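Arylalkylamine N-Acetyltransferase like 5b (PDB 4FD4) probably transfers an acyl group from acetyl-CoA or a long-chain acyl-CoA to the amine of an arylalkylamine such as serotonin or dopamine. Local coordinates at residues I34-H40 / E198-P203; L123-V129 / F160-D166; M181-L187 / V209-K215. All coordinates share one frame. Numbering follows the deposited sequence.

Contact 1 (I34-H40 / E198-P203); sequences ITISYVH and EKLFEP
Residues 34-37 belong to the short helix 33-37. The chain then extends at Tyr38 (psi 134°) and runs beside 198-203, which has no regular structure. Tyr38 pairs with Phe201 in a single bridge. Two backbone hydrogen bonds flank it: Glu202 N to Ser37 O (2.7 Å) and Val39 N to Leu200 O (2.9 Å). Segment 198-203 lies in the connection between the last two strands of the GNAT fold. In relatives, this connection and the early helices border the acceptor-substrate site. A glycerol near Ile34 is consistent with a pocket here. Ser37 OG (p rotamer) is 3.3 Å from Ile34 O and within reach of Gly33 O, both weak acceptors for its one proton. Ser37 OG lies 3.3 Å from Phe201 CD1, at the ring edge. Phe201 (m) brings CE1 to 3.8 Å from Ile34 CG2 and 3.7 Å from Tyr38 CD1. Tyr38 (t) has its OH hydrogen-bonded to Asp103 of helix 99-115. Lys199 NZ is satisfied by Gly190 O. His40 NE2 stays 3.8 Å from Glu198 OE1.

Contact 2 (L123-V129 / F160-D166); sequences LEKAYHV and FKAISGD
This is the parallel strand pair of a beta-alpha-beta unit, made of strand 126-134, helix 143-158 and strand 162-167. It lies in the GNAT core. The short strand segments approach to 4.4 Å and cross at -29°. The register is Tyr127 with Ile163, His128 with Ser164 and Val129 with Gly165. Backbone hydrogen bonds are Tyr127 N to Ala162 O (2.8 Å), Ser164 N to Tyr127 O (2.7 Å) and Val129 N to Ser164 O (2.7 Å). A water joins Lys125 O (2.9 Å) and Lys161 N (2.5 Å). On the face of His128 and Ser164, His128 (t) hydrogen-bonds through ND1 to Ser164 OG (3.0 Å) and weakly through NE2 to Asp166 OD2 (3.1 Å). Asp166 OD1 takes Thr212. Apolar and aromatic contacts fill the opposite face, against helix 143-158. Tyr127 (t) points a ring edge at the face of Phe160 (m), with centroids 5.1 Å apart. Its CD1 is 3.9 Å from Ile163 CG1. Near the strand start, Leu123 CD1 meets Ala162 CB at 3.3 Å. In GNAT enzymes these two strands splay apart to admit the acyl-CoA. Consistent with that, Asp166 N is already 3.8 Å from Val129 O and has no hydrogen-bond partner.

Contact 3 (M181-L187 / V209-K215); sequences MECISQL and VIKTCVK
Two cysteines face each other here without a disulfide, although another structure of this protein has them bonded. Cys183 and Cys213 form a non-hydrogen-bonded pair with CA atoms 3.9 Å apart. Cys183 is t and Cys213 is m, so the SG atoms stay 4.5 Å apart. The strands are the antiparallel edge pair of the GNAT sheet, 182-188 and 209-216, with segment directions at 133°. A classic beta bulge follows. Ile184 (phi/psi -108/-15) and Ser185 both face Thr212, which shifts the register by one. Ile184 N bonds Thr212 O (3.0 Å), and Thr212 N bonds Ser185 O (2.9 Å). Beyond it, Gln186 and Lys211 form a non-hydrogen-bonded pair; Leu187 N to Ile210 O and Ile210 N to Leu187 O are each 2.9 Å. Before it, Glu182 pairs with Val214 (Glu182 N to Val214 O 2.8 Å, Val214 N to Glu182 O 3.0 Å). Helices 99-115 and 117-121 pack on the face of Leu187, Thr212 and Val214. On that side, Ile184 (p) brings CD1 to 3.5 Å from Val214 CG1.

How the contacts relate
Contacts 2 and 3 share one mixed sheet, with centres 12 Å apart. Strands 162-167 and 209-216 are neighbours in it. Ile163 O to Lys215 N and Asp166 OD1 to Thr212 OG1 are probable hydrogen bonds between them. Contact 2 closes before contact 3 opens along the chain. Contact 1 lies at the far side of the chain's centre from contact 2, 27 Å between centres, and its segments enclose contact 2 in sequence. Its centre is 20 Å from that of contact 3, yet Ile34 CD1 touches Ile210 CD1 at 3.9 Å. In sequence, 198-203 falls between the strands of contact 3. The C-terminal part of the chain thus ties the early helix 33-37 to the GNAT core.

Contact 1 (I34-H40 / E198-P203)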
# COMPACT_ATOMS: atom_id res chain seq x y z
N ILE A 34 -6.13 7.88 -1.54
CA ILE A 34 -5.65 8.70 -0.43
C ILE A 34 -4.93 9.97 -0.91
O ILE A 34 -5.33 11.08 -0.55
CB ILE A 34 -4.80 7.88 0.57
CG1 ILE A 34 -5.68 6.84 1.26
CG2 ILE A 34 -4.14 8.79 1.60
CD1 ILE A 34 -4.92 5.85 2.14
N THR A 35 -3.90 9.81 -1.74
CA THR A 35 -3.11 10.97 -2.19
C THR A 35 -3.90 12.01 -3.01
O THR A 35 -3.73 13.21 -2.78
CB THR A 35 -1.77 10.51 -2.86
OG1 THR A 35 -1.33 11.48 -3.82
CG2 THR A 35 -1.94 9.19 -3.54
N ILE A 36 -4.78 11.59 -3.92
CA ILE A 36 -5.50 12.56 -4.76
C ILE A 36 -6.77 13.15 -4.12
O ILE A 36 -7.32 14.13 -4.62
CB ILE A 36 -5.84 12.02 -6.18
CG1 ILE A 36 -6.87 10.90 -6.10
CG2 ILE A 36 -4.57 11.57 -6.90
CD1 ILE A 36 -7.55 10.61 -7.44
N SER A 37 -7.25 12.55 -3.03
CA SER A 37 -8.42 13.11 -2.36
C SER A 37 -8.04 14.19 -1.35
O SER A 37 -8.91 14.86 -0.77
CB SER A 37 -9.20 12.00 -1.65
OG SER A 37 -8.58 11.64 -0.44
N TYR A 38 -6.74 14.38 -1.16
CA TYR A 38 -6.22 15.30 -0.15
C TYR A 38 -6.67 16.73 -0.42
O TYR A 38 -6.59 17.23 -1.54
CB TYR A 38 -4.70 15.25 -0.09
CG TYR A 38 -4.08 15.99 1.08
CD1 TYR A 38 -4.36 15.64 2.39
CD2 TYR A 38 -3.18 17.02 0.87
CE1 TYR A 38 -3.77 16.31 3.47
CE2 TYR A 38 -2.59 17.69 1.93
CZ TYR A 38 -2.89 17.33 3.22
OH TYR A 38 -2.30 18.00 4.26
N VAL A 39 -7.13 17.37 0.66
CA VAL A 39 -7.71 18.70 0.66
C VAL A 39 -6.81 19.83 0.13
O VAL A 39 -7.30 20.77 -0.50
CB VAL A 39 -8.20 19.03 2.09
CG1 VAL A 39 -8.07 20.51 2.39
CG2 VAL A 39 -9.63 18.53 2.27
N HIS A 40 -5.50 19.75 0.39
CA HIS A 40 -4.61 20.85 0.01
C HIS A 40 -3.75 20.60 -1.23
O HIS A 40 -2.73 21.27 -1.43
CB HIS A 40 -3.73 21.27 1.19
CG HIS A 40 -4.49 21.58 2.44
ND1 HIS A 40 -5.37 22.64 2.55
CD2 HIS A 40 -4.51 20.95 3.65
CE1 HIS A 40 -5.89 22.66 3.76
NE2 HIS A 40 -5.39 21.64 4.44
N GLU A 198 -10.06 18.10 12.04
CA GLU A 198 -10.04 18.57 10.65
C GLU A 198 -10.32 17.47 9.63
O GLU A 198 -9.74 16.38 9.70
CB GLU A 198 -8.69 19.22 10.35
CG GLU A 198 -8.65 20.02 9.06
CD GLU A 198 -7.36 20.82 8.92
OE1 GLU A 198 -7.09 21.29 7.79
OE2 GLU A 198 -6.62 20.98 9.92
N LYS A 199 -11.18 17.76 8.68
CA LYS A 199 -11.46 16.94 7.54
C LYS A 199 -10.39 17.13 6.49
O LYS A 199 -10.27 18.20 5.97
CB LYS A 199 -12.77 17.38 6.95
CG LYS A 199 -13.33 16.44 5.95
CD LYS A 199 -14.28 17.14 5.07
CE LYS A 199 -14.54 16.34 3.88
NZ LYS A 199 -15.26 15.14 4.21
N LEU A 200 -9.63 16.09 6.17
CA LEU A 200 -8.44 16.28 5.34
C LEU A 200 -8.53 15.61 3.97
O LEU A 200 -7.70 15.85 3.10
CB LEU A 200 -7.21 15.78 6.08
CG LEU A 200 -6.68 16.71 7.17
CD1 LEU A 200 -5.68 15.99 8.05
CD2 LEU A 200 -6.07 17.96 6.55
N PHE A 201 -9.55 14.78 3.78
CA PHE A 201 -9.68 14.05 2.53
C PHE A 201 -11.08 14.19 1.97
O PHE A 201 -12.07 14.05 2.69
CB PHE A 201 -9.32 12.58 2.73
CG PHE A 201 -7.91 12.38 3.20
CD1 PHE A 201 -6.86 12.31 2.29
CD2 PHE A 201 -7.62 12.28 4.55
CE1 PHE A 201 -5.56 12.13 2.72
CE2 PHE A 201 -6.31 12.10 4.99
CZ PHE A 201 -5.28 12.02 4.07
N GLU A 202 -11.15 14.47 0.68
CA GLU A 202 -12.42 14.72 -0.00
C GLU A 202 -12.44 13.95 -1.31
O GLU A 202 -12.22 14.52 -2.38
CB GLU A 202 -12.57 16.21 -0.29
CG GLU A 202 -13.97 16.76 -0.07
CD GLU A 202 -13.95 18.18 0.50
OE1 GLU A 202 -14.58 18.40 1.55
OE2 GLU A 202 -13.29 19.06 -0.10
N PRO A 203 -12.72 12.64 -1.24
CA PRO A 203 -12.69 11.84 -2.47
C PRO A 203 -13.80 12.26 -3.44
O PRO A 203 -14.99 12.18 -3.09
CB PRO A 203 -12.92 10.40 -1.97
CG PRO A 203 -13.62 10.56 -0.65
CD PRO A 203 -13.13 11.85 -0.06

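Contact 2 (L123-V129 / F160-D166)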
# COMPACT_ATOMS: atom_id res chain seq x y z
N LEU A 123 0.14 -12.61 16.59
CA LEU A 123 1.38 -12.58 15.81
C LEU A 123 2.39 -11.59 16.39
O LEU A 123 2.00 -10.57 16.95
CB LEU A 123 1.07 -12.18 14.37
CG LEU A 123 -0.21 -12.79 13.82
CD1 LEU A 123 -0.68 -12.10 12.54
CD2 LEU A 123 -0.04 -14.29 13.62
N GLU A 124 3.67 -11.88 16.22
CA GLU A 124 4.74 -10.95 16.56
C GLU A 124 4.92 -9.89 15.46
O GLU A 124 5.41 -8.79 15.72
CB GLU A 124 6.06 -11.69 16.76
CG GLU A 124 6.09 -12.61 17.98
CD GLU A 124 7.41 -13.35 18.12
OE1 GLU A 124 8.19 -13.02 19.03
OE2 GLU A 124 7.66 -14.27 17.30
N LYS A 125 4.53 -10.26 14.24
CA LYS A 125 4.62 -9.37 13.09
C LYS A 125 3.75 -9.90 11.95
O LYS A 125 3.34 -11.07 11.95
CB LYS A 125 6.08 -9.21 12.63
CG LYS A 125 6.74 -10.49 12.13
CD LYS A 125 8.12 -10.23 11.51
CE LYS A 125 8.91 -9.19 12.32
NZ LYS A 125 10.38 -9.46 12.35
N ALA A 126 3.46 -9.04 10.99
CA ALA A 126 2.65 -9.43 9.84
C ALA A 126 3.27 -8.78 8.61
O ALA A 126 4.08 -7.86 8.74
CB ALA A 126 1.22 -8.96 10.03
N TYR A 127 2.89 -9.24 7.43
CA TYR A 127 3.40 -8.66 6.18
C TYR A 127 2.31 -7.79 5.58
O TYR A 127 1.22 -8.28 5.26
CB TYR A 127 3.77 -9.79 5.22
CG TYR A 127 4.59 -9.43 3.99
CD1 TYR A 127 4.00 -9.40 2.73
CD2 TYR A 127 5.95 -9.20 4.07
CE1 TYR A 127 4.75 -9.11 1.59
CE2 TYR A 127 6.72 -8.91 2.94
CZ TYR A 127 6.11 -8.87 1.70
OH TYR A 127 6.88 -8.58 0.59
N HIS A 128 2.62 -6.52 5.39
CA HIS A 128 1.59 -5.56 4.99
C HIS A 128 1.84 -4.99 3.60
O HIS A 128 2.86 -4.36 3.36
CB HIS A 128 1.53 -4.43 6.01
CG HIS A 128 0.37 -3.51 5.81
ND1 HIS A 128 -0.92 -3.87 6.13
CD2 HIS A 128 0.31 -2.24 5.34
CE1 HIS A 128 -1.73 -2.87 5.86
NE2 HIS A 128 -1.01 -1.86 5.38
N VAL A 129 0.92 -5.25 2.68
CA VAL A 129 0.99 -4.65 1.36
C VAL A 129 0.57 -3.19 1.46
O VAL A 129 -0.58 -2.88 1.77
CB VAL A 129 0.08 -5.38 0.33
CG1 VAL A 129 0.22 -4.74 -1.04
CG2 VAL A 129 0.45 -6.85 0.24
N PHE A 160 6.73 -15.20 7.32
CA PHE A 160 5.58 -14.48 7.87
C PHE A 160 4.40 -15.41 8.09
O PHE A 160 4.19 -16.34 7.32
CB PHE A 160 5.20 -13.27 7.01
CG PHE A 160 6.18 -12.14 7.11
CD1 PHE A 160 6.02 -11.14 8.05
CD2 PHE A 160 7.30 -12.10 6.28
CE1 PHE A 160 6.94 -10.11 8.15
CE2 PHE A 160 8.22 -11.08 6.37
CZ PHE A 160 8.04 -10.08 7.31
N LYS A 161 3.65 -15.16 9.16
CA LYS A 161 2.51 -16.02 9.48
C LYS A 161 1.21 -15.39 9.03
O LYS A 161 0.17 -16.04 9.07
CB LYS A 161 2.47 -16.34 10.98
CG LYS A 161 3.65 -17.18 11.47
CD LYS A 161 4.02 -18.26 10.46
CE LYS A 161 3.73 -19.67 10.97
NZ LYS A 161 4.67 -20.10 12.06
N ALA A 162 1.26 -14.14 8.58
CA ALA A 162 0.07 -13.44 8.11
C ALA A 162 0.40 -12.30 7.14
O ALA A 162 1.47 -11.68 7.25
CB ALA A 162 -0.75 -12.90 9.30
N ILE A 163 -0.51 -12.02 6.21
CA ILE A 163 -0.37 -10.90 5.29
C ILE A 163 -1.62 -10.02 5.33
O ILE A 163 -2.73 -10.53 5.49
CB ILE A 163 -0.15 -11.37 3.84
CG1 ILE A 163 0.14 -10.19 2.92
CG2 ILE A 163 -1.36 -12.13 3.34
CD1 ILE A 163 0.42 -10.60 1.46
N SER A 164 -1.45 -8.71 5.18
CA SER A 164 -2.56 -7.77 5.20
C SER A 164 -2.37 -6.64 4.22
O SER A 164 -1.31 -6.53 3.58
CB SER A 164 -2.77 -7.19 6.61
OG SER A 164 -1.58 -6.65 7.14
N GLY A 165 -3.39 -5.81 4.08
CA GLY A 165 -3.29 -4.65 3.22
C GLY A 165 -4.40 -3.65 3.43
O GLY A 165 -5.48 -3.99 3.93
N ASP A 166 -4.13 -2.40 3.07
CA ASP A 166 -5.14 -1.36 3.04
C ASP A 166 -5.56 -1.17 1.59
O ASP A 166 -4.80 -0.62 0.78
CB ASP A 166 -4.60 -0.05 3.63
CG ASP A 166 -4.14 -0.20 5.07
OD1 ASP A 166 -4.82 -0.91 5.84
OD2 ASP A 166 -3.09 0.38 5.43
O HOH W 1 4.37 -13.64 11.04

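Contact 3 (M181-L187 / V209-K215)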
# COMPACT_ATOMS: atom_id res chain seq x y z
N MET A 181 -8.36 -13.40 1.74
CA MET A 181 -8.22 -12.39 2.78
C MET A 181 -9.59 -11.94 3.30
O MET A 181 -10.50 -11.69 2.52
CB MET A 181 -7.43 -11.19 2.24
CG MET A 181 -6.06 -11.56 1.66
SD MET A 181 -5.08 -10.14 1.15
CE MET A 181 -4.50 -9.53 2.73
N GLU A 182 -9.72 -11.86 4.62
CA GLU A 182 -10.95 -11.38 5.25
C GLU A 182 -10.77 -9.90 5.57
O GLU A 182 -9.79 -9.52 6.22
CB GLU A 182 -11.23 -12.18 6.53
CG GLU A 182 -12.45 -11.72 7.36
CD GLU A 182 -12.49 -12.34 8.76
OE1 GLU A 182 -11.53 -13.05 9.12
OE2 GLU A 182 -13.47 -12.10 9.50
N CYS A 183 -11.69 -9.05 5.10
CA CYS A 183 -11.70 -7.64 5.52
C CYS A 183 -12.19 -7.54 6.95
O CYS A 183 -13.33 -7.89 7.25
CB CYS A 183 -12.59 -6.80 4.62
SG CYS A 183 -13.09 -5.22 5.41
N ILE A 184 -11.32 -7.03 7.83
CA ILE A 184 -11.60 -7.02 9.26
C ILE A 184 -11.91 -5.62 9.79
O ILE A 184 -12.42 -5.47 10.90
CB ILE A 184 -10.43 -7.58 10.06
CG1 ILE A 184 -9.13 -6.88 9.64
CG2 ILE A 184 -10.32 -9.10 9.88
CD1 ILE A 184 -7.92 -7.35 10.40
N SER A 185 -11.59 -4.61 9.00
CA SER A 185 -11.83 -3.23 9.41
C SER A 185 -11.97 -2.35 8.18
O SER A 185 -11.41 -2.66 7.12
CB SER A 185 -10.68 -2.75 10.31
OG SER A 185 -10.61 -1.34 10.34
N GLN A 186 -12.72 -1.26 8.30
CA GLN A 186 -12.84 -0.30 7.20
C GLN A 186 -13.02 1.12 7.70
O GLN A 186 -13.36 1.35 8.86
CB GLN A 186 -13.97 -0.68 6.23
CG GLN A 186 -15.18 -1.33 6.87
CD GLN A 186 -16.24 -1.69 5.85
OE1 GLN A 186 -16.69 -0.83 5.08
NE2 GLN A 186 -16.64 -2.95 5.82
N LEU A 187 -12.79 2.08 6.80
CA LEU A 187 -12.86 3.49 7.16
C LEU A 187 -13.32 4.32 5.98
O LEU A 187 -12.67 4.33 4.92
CB LEU A 187 -11.49 3.99 7.66
CG LEU A 187 -11.25 5.51 7.75
CD1 LEU A 187 -10.39 5.88 8.96
CD2 LEU A 187 -10.58 6.02 6.49
N VAL A 209 -14.40 4.11 0.42
CA VAL A 209 -14.07 3.43 1.66
C VAL A 209 -12.75 2.68 1.53
O VAL A 209 -12.45 2.11 0.48
CB VAL A 209 -15.17 2.40 2.02
CG1 VAL A 209 -14.81 1.68 3.30
CG2 VAL A 209 -16.53 3.09 2.16
N ILE A 210 -11.98 2.68 2.62
CA ILE A 210 -10.73 1.93 2.68
C ILE A 210 -10.95 0.67 3.49
O ILE A 210 -11.53 0.72 4.57
CB ILE A 210 -9.63 2.75 3.35
CG1 ILE A 210 -9.54 4.14 2.72
CG2 ILE A 210 -8.29 2.01 3.27
CD1 ILE A 210 -8.48 5.02 3.34
N LYS A 211 -10.49 -0.47 2.98
CA LYS A 211 -10.70 -1.72 3.72
C LYS A 211 -9.39 -2.42 4.04
O LYS A 211 -8.61 -2.72 3.15
CB LYS A 211 -11.60 -2.68 2.93
CG LYS A 211 -13.00 -2.14 2.63
CD LYS A 211 -14.01 -3.28 2.67
CE LYS A 211 -15.40 -2.85 2.22
NZ LYS A 211 -15.45 -2.56 0.76
N THR A 212 -9.15 -2.67 5.32
CA THR A 212 -7.98 -3.44 5.74
C THR A 212 -8.34 -4.93 5.75
O THR A 212 -9.24 -5.36 6.47
CB THR A 212 -7.49 -2.99 7.14
OG1 THR A 212 -7.27 -1.58 7.13
CG2 THR A 212 -6.21 -3.71 7.51
N CYS A 213 -7.63 -5.71 4.93
CA CYS A 213 -7.90 -7.15 4.85
C CYS A 213 -6.67 -7.96 5.24
O CYS A 213 -5.54 -7.47 5.18
CB CYS A 213 -8.39 -7.52 3.44
SG CYS A 213 -9.66 -6.41 2.79
N VAL A 214 -6.91 -9.21 5.65
CA VAL A 214 -5.85 -10.03 6.26
C VAL A 214 -6.07 -11.53 6.05
O VAL A 214 -7.21 -12.00 5.94
CB VAL A 214 -5.73 -9.75 7.77
CG1 VAL A 214 -7.04 -10.11 8.47
CG2 VAL A 214 -4.58 -10.53 8.38
N LYS A 215 -4.97 -12.29 6.03
CA LYS A 215 -5.03 -13.73 5.82
C LYS A 215 -3.84 -14.42 6.49
O LYS A 215 -2.70 -13.95 6.40
CB LYS A 215 -5.07 -14.01 4.31
CG LYS A 215 -4.50 -15.34 3.88
CD LYS A 215 -4.87 -15.62 2.42
CE LYS A 215 -3.88 -16.60 1.79
NZ LYS A 215 -4.40 -17.20 0.53